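Long-range contact in CELL division inhibitor (Pyrococcus furiosus, PDB 1G3Q), which binds ADP with magnesium and, as a MinD-type cell division inhibitor, probably hydrolyses ATP: residues E136-T141 and G167-R172. Residues are numbered along the deposited sequence; the frame is centred on the assembly and turned at random.
With ADP (adenosine-5'-diphosphate), chain C.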
ATOM      1  N   GLU A 136       9.943   3.755   5.399  1.00 22.97           N
ATOM      2  CA  GLU A 136      10.417   2.949   4.285  1.00 22.55           C
ATOM      3  C   GLU A 136       9.439   3.113   3.133  1.00 22.15           C
ATOM      4  O   GLU A 136       8.275   3.460   3.343  1.00 21.85           O
ATOM      5  CB  GLU A 136      10.458   1.474   4.679  1.00 23.29           C
ATOM      6  CG  GLU A 136      11.320   1.153   5.884  1.00 24.68           C
ATOM      7  CD  GLU A 136      11.086  -0.255   6.393  1.00 25.35           C
ATOM      8  OE1 GLU A 136      11.002  -1.182   5.561  1.00 26.56           O
ATOM      9  OE2 GLU A 136      10.991  -0.440   7.624  1.00 26.14           O
ATOM     10  N   ALA A 137       9.902   2.840   1.920  1.00 21.65           N
ATOM     11  CA  ALA A 137       9.051   2.959   0.749  1.00 21.75           C
ATOM     12  C   ALA A 137       9.163   1.753  -0.174  1.00 21.64           C
ATOM     13  O   ALA A 137      10.260   1.280  -0.480  1.00 21.45           O
ATOM     14  CB  ALA A 137       9.393   4.235  -0.021  1.00 21.58           C
ATOM     15  N   LEU A 138       8.010   1.250  -0.599  1.00 21.06           N
ATOM     16  CA  LEU A 138       7.959   0.126  -1.519  1.00 20.81           C
ATOM     17  C   LEU A 138       7.360   0.693  -2.797  1.00 20.64           C
ATOM     18  O   LEU A 138       6.178   1.028  -2.840  1.00 20.35           O
ATOM     19  CB  LEU A 138       7.066  -0.994  -0.975  1.00 20.53           C
ATOM     20  CG  LEU A 138       6.900  -2.211  -1.894  1.00 20.35           C
ATOM     21  CD1 LEU A 138       8.255  -2.868  -2.122  1.00 21.03           C
ATOM     22  CD2 LEU A 138       5.928  -3.209  -1.273  1.00 20.69           C
ATOM     23  N   LEU A 139       8.183   0.814  -3.831  1.00 20.65           N
ATOM     24  CA  LEU A 139       7.723   1.364  -5.095  1.00 20.75           C
ATOM     25  C   LEU A 139       6.880   0.360  -5.866  1.00 20.96           C
ATOM     26  O   LEU A 139       7.252  -0.807  -5.998  1.00 20.83           O
ATOM     27  CB  LEU A 139       8.920   1.793  -5.954  1.00 21.27           C
ATOM     28  CG  LEU A 139      10.038   2.588  -5.267  1.00 21.48           C
ATOM     29  CD1 LEU A 139      11.060   3.021  -6.317  1.00 21.81           C
ATOM     30  CD2 LEU A 139       9.469   3.802  -4.557  1.00 21.83           C
ATOM     31  N   VAL A 140       5.737   0.817  -6.365  1.00 21.01           N
ATOM     32  CA  VAL A 140       4.853  -0.036  -7.148  1.00 21.22           C
ATOM     33  C   VAL A 140       4.769   0.556  -8.548  1.00 22.20           C
ATOM     34  O   VAL A 140       4.470   1.738  -8.711  1.00 22.04           O
ATOM     35  CB  VAL A 140       3.434  -0.099  -6.540  1.00 20.65           C
ATOM     36  CG1 VAL A 140       2.537  -0.949  -7.417  1.00 19.83           C
ATOM     37  CG2 VAL A 140       3.496  -0.676  -5.133  1.00 20.46           C
ATOM     38  N   THR A 141       5.037  -0.267  -9.553  1.00 23.52           N
ATOM     39  CA  THR A 141       5.012   0.198 -10.931  1.00 25.14           C
ATOM     40  C   THR A 141       4.560  -0.889 -11.894  1.00 26.12           C
ATOM     41  O   THR A 141       4.526  -2.069 -11.546  1.00 26.25           O
ATOM     42  CB  THR A 141       6.413   0.661 -11.373  1.00 25.34           C
ATOM     43  OG1 THR A 141       6.353   1.180 -12.709  1.00 26.11           O
ATOM     44  CG2 THR A 141       7.386  -0.512 -11.340  1.00 25.79           C
ATOM     45  N   GLY A 167      12.821  -1.106  -2.341  1.00 23.15           N
ATOM     46  CA  GLY A 167      12.948  -1.602  -3.698  1.00 22.63           C
ATOM     47  C   GLY A 167      11.621  -1.409  -4.402  1.00 22.40           C
ATOM     48  O   GLY A 167      10.816  -0.579  -3.976  1.00 21.87           O
ATOM     49  N   PHE A 168      11.372  -2.168  -5.464  1.00 22.21           N
ATOM     50  CA  PHE A 168      10.117  -2.019  -6.184  1.00 22.82           C
ATOM     51  C   PHE A 168       9.440  -3.332  -6.553  1.00 22.80           C
ATOM     52  O   PHE A 168      10.056  -4.401  -6.544  1.00 22.61           O
ATOM     53  CB  PHE A 168      10.332  -1.171  -7.446  1.00 23.27           C
ATOM     54  CG  PHE A 168      10.972  -1.914  -8.593  1.00 24.04           C
ATOM     55  CD1 PHE A 168      10.207  -2.332  -9.680  1.00 24.04           C
ATOM     56  CD2 PHE A 168      12.341  -2.172  -8.602  1.00 24.39           C
ATOM     57  CE1 PHE A 168      10.793  -2.992 -10.761  1.00 24.53           C
ATOM     58  CE2 PHE A 168      12.939  -2.832  -9.678  1.00 24.29           C
ATOM     59  CZ  PHE A 168      12.164  -3.242 -10.759  1.00 24.55           C
ATOM     60  N   VAL A 169       8.152  -3.229  -6.862  1.00 22.65           N
ATOM     61  CA  VAL A 169       7.345  -4.369  -7.263  1.00 22.32           C
ATOM     62  C   VAL A 169       6.909  -4.120  -8.698  1.00 22.37           C
ATOM     63  O   VAL A 169       6.401  -3.044  -9.021  1.00 22.28           O
ATOM     64  CB  VAL A 169       6.075  -4.502  -6.385  1.00 22.53           C
ATOM     65  CG1 VAL A 169       5.188  -5.626  -6.915  1.00 21.80           C
ATOM     66  CG2 VAL A 169       6.466  -4.770  -4.936  1.00 22.41           C
ATOM     67  N   LEU A 170       7.127  -5.102  -9.565  1.00 22.40           N
ATOM     68  CA  LEU A 170       6.726  -4.978 -10.959  1.00 22.64           C
ATOM     69  C   LEU A 170       5.374  -5.667 -11.049  1.00 22.65           C
ATOM     70  O   LEU A 170       5.295  -6.887 -11.173  1.00 22.66           O
ATOM     71  CB  LEU A 170       7.733  -5.673 -11.878  1.00 22.57           C
ATOM     72  CG  LEU A 170       7.479  -5.556 -13.384  1.00 22.50           C
ATOM     73  CD1 LEU A 170       7.532  -4.092 -13.806  1.00 22.70           C
ATOM     74  CD2 LEU A 170       8.530  -6.363 -14.136  1.00 22.77           C
ATOM     75  N   ASN A 171       4.310  -4.878 -10.978  1.00 22.86           N
ATOM     76  CA  ASN A 171       2.962  -5.423 -11.012  1.00 23.30           C
ATOM     77  C   ASN A 171       2.331  -5.466 -12.400  1.00 24.13           C
ATOM     78  O   ASN A 171       2.725  -4.729 -13.308  1.00 24.04           O
ATOM     79  CB  ASN A 171       2.073  -4.631 -10.047  1.00 22.19           C
ATOM     80  CG  ASN A 171       0.689  -5.232  -9.901  1.00 22.16           C
ATOM     81  OD1 ASN A 171       0.537  -6.451  -9.826  1.00 21.25           O
ATOM     82  ND2 ASN A 171      -0.327  -4.377  -9.845  1.00 21.28           N
ATOM     83  N   ARG A 172       1.351  -6.353 -12.547  1.00 25.20           N
ATOM     84  CA  ARG A 172       0.618  -6.528 -13.792  1.00 26.24           C
ATOM     85  C   ARG A 172       1.515  -6.951 -14.954  1.00 27.07           C
ATOM     86  O   ARG A 172       1.306  -6.544 -16.097  1.00 26.72           O
ATOM     87  CB  ARG A 172      -0.124  -5.234 -14.126  1.00 27.03           C
ATOM     88  CG  ARG A 172      -0.770  -4.610 -12.895  1.00 27.68           C
ATOM     89  CD  ARG A 172      -1.924  -3.697 -13.238  1.00 28.14           C
ATOM     90  NE  ARG A 172      -3.034  -4.421 -13.852  1.00 28.32           N
ATOM     91  CZ  ARG A 172      -4.225  -3.884 -14.094  1.00 28.12           C
ATOM     92  NH1 ARG A 172      -4.459  -2.622 -13.767  1.00 28.51           N
ATOM     93  NH2 ARG A 172      -5.177  -4.604 -14.672  1.00 28.57           N
TER
HETATM   94  PB  ADP C 238      -4.134   1.813  -7.418  1.00 18.51           P
HETATM   95  O1B ADP C 238      -4.873   2.918  -7.993  1.00 18.62           O
HETATM   96  O2B ADP C 238      -2.710   1.925  -7.772  1.00 17.61           O
HETATM   97  O3B ADP C 238      -4.293   1.586  -5.784  1.00 17.20           O
HETATM   98  PA  ADP C 238      -5.412  -0.708  -7.550  1.00 18.69           P
HETATM   99  O1A ADP C 238      -6.729  -0.406  -7.109  1.00 17.45           O
HETATM  100  O2A ADP C 238      -4.627  -1.425  -6.579  1.00 18.14           O
HETATM  101  O3A ADP C 238      -4.640   0.497  -8.055  1.00 18.24           O
HETATM  102  O5' ADP C 238      -5.571  -1.586  -8.760  1.00 17.70           O
HETATM  103  C5' ADP C 238      -6.325  -1.187  -9.969  1.00 18.36           C
HETATM  104  C4' ADP C 238      -7.143  -2.306 -10.506  1.00 18.67           C
HETATM  105  O4' ADP C 238      -6.317  -3.302 -11.174  1.00 19.06           O
HETATM  106  C3' ADP C 238      -7.902  -3.085  -9.480  1.00 19.08           C
HETATM  107  O3' ADP C 238      -9.242  -3.308  -9.914  1.00 19.96           O
HETATM  108  C2' ADP C 238      -7.198  -4.399  -9.323  1.00 18.91           C
HETATM  109  O2' ADP C 238      -8.025  -5.515  -9.000  1.00 18.49           O
HETATM  110  C1' ADP C 238      -6.523  -4.625 -10.608  1.00 18.98           C
HETATM  111  N9  ADP C 238      -5.157  -5.205 -10.486  1.00 18.66           N
HETATM  112  C8  ADP C 238      -4.007  -4.786  -9.799  1.00 18.53           C
HETATM  113  N7  ADP C 238      -2.966  -5.559  -9.918  1.00 18.53           N
HETATM  114  C5  ADP C 238      -3.419  -6.572 -10.733  1.00 18.56           C
HETATM  115  C6  ADP C 238      -2.790  -7.739 -11.250  1.00 18.87           C
HETATM  116  N6  ADP C 238      -1.516  -7.996 -10.949  1.00 18.65           N
HETATM  117  N1  ADP C 238      -3.539  -8.589 -12.068  1.00 18.76           N
HETATM  118  C2  ADP C 238      -4.845  -8.303 -12.360  1.00 19.29           C
HETATM  119  N3  ADP C 238      -5.519  -7.217 -11.910  1.00 18.62           N
HETATM  120  C4  ADP C 238      -4.755  -6.385 -11.099  1.00 18.86           C
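Strand 136-141 pairs in parallel with segment 167-172 of strand 164-173, buried in the sheet between strand 3-8, beside 136-141, and the outermost strand 193-198, beside 164-173; Leu-139 lies beside Phe-168 and Thr-141 beside Leu-170. Four backbone hydrogen bonds join them: Leu-139 N gives to Gly-167 O, Val-169 N to Leu-139 O at 2.7 Å, Thr-141 N to Val-169 O, and Asn-171 N to Thr-141 O at 2.9 Å. Gly-167 suits its place because at its backbone angles, 146°/-158°, a side-chain carbon would collide with the carbonyl oxygen of the residue before.

On the face bearing Leu-139, Phe-168 and Thr-141, Leu-139 CB meets Phe-168 CB at 3.6 Å. The methyl CG2 of Thr-141 reaches Phe-168 CD1 at 3.7 Å, its side chain lying askew to the aromatic one; helix 145-160 packs on the same threonine. Apolar branched side chains suit the other, buried face, where Leu-138 also meets Ile-7 and Leu-194, and Val-169 meets Ile-197. With Leu-138 CG anti to the backbone N (chi1 178°), that CG lies 4.0 Å from Val-169 CG2.

Asn-171, whose N-H makes the last of these bonds, turns its side chain to the nucleotide. An amide suits the adenine, since Asn-171 OD1 accepts from ADP N6 at 2.8 Å while ND2 donates to ADP N7 at 2.9 Å; ND2 also bonds Thr-14 O of the P-loop. Arg-172 lays its guanidinium over the ligand, with ADP C4 off-centre above one face, and NE makes a salt bridge to Glu-199. An alanine here would probably leave Glu-199 without this cationic mate and that side of the adenine without its flat cover. The pairing completes a beta-alpha-beta crossover through helix 145-160, with the base held at the C-terminal ends of the strands, as in P-loop NTPases of the MinD family.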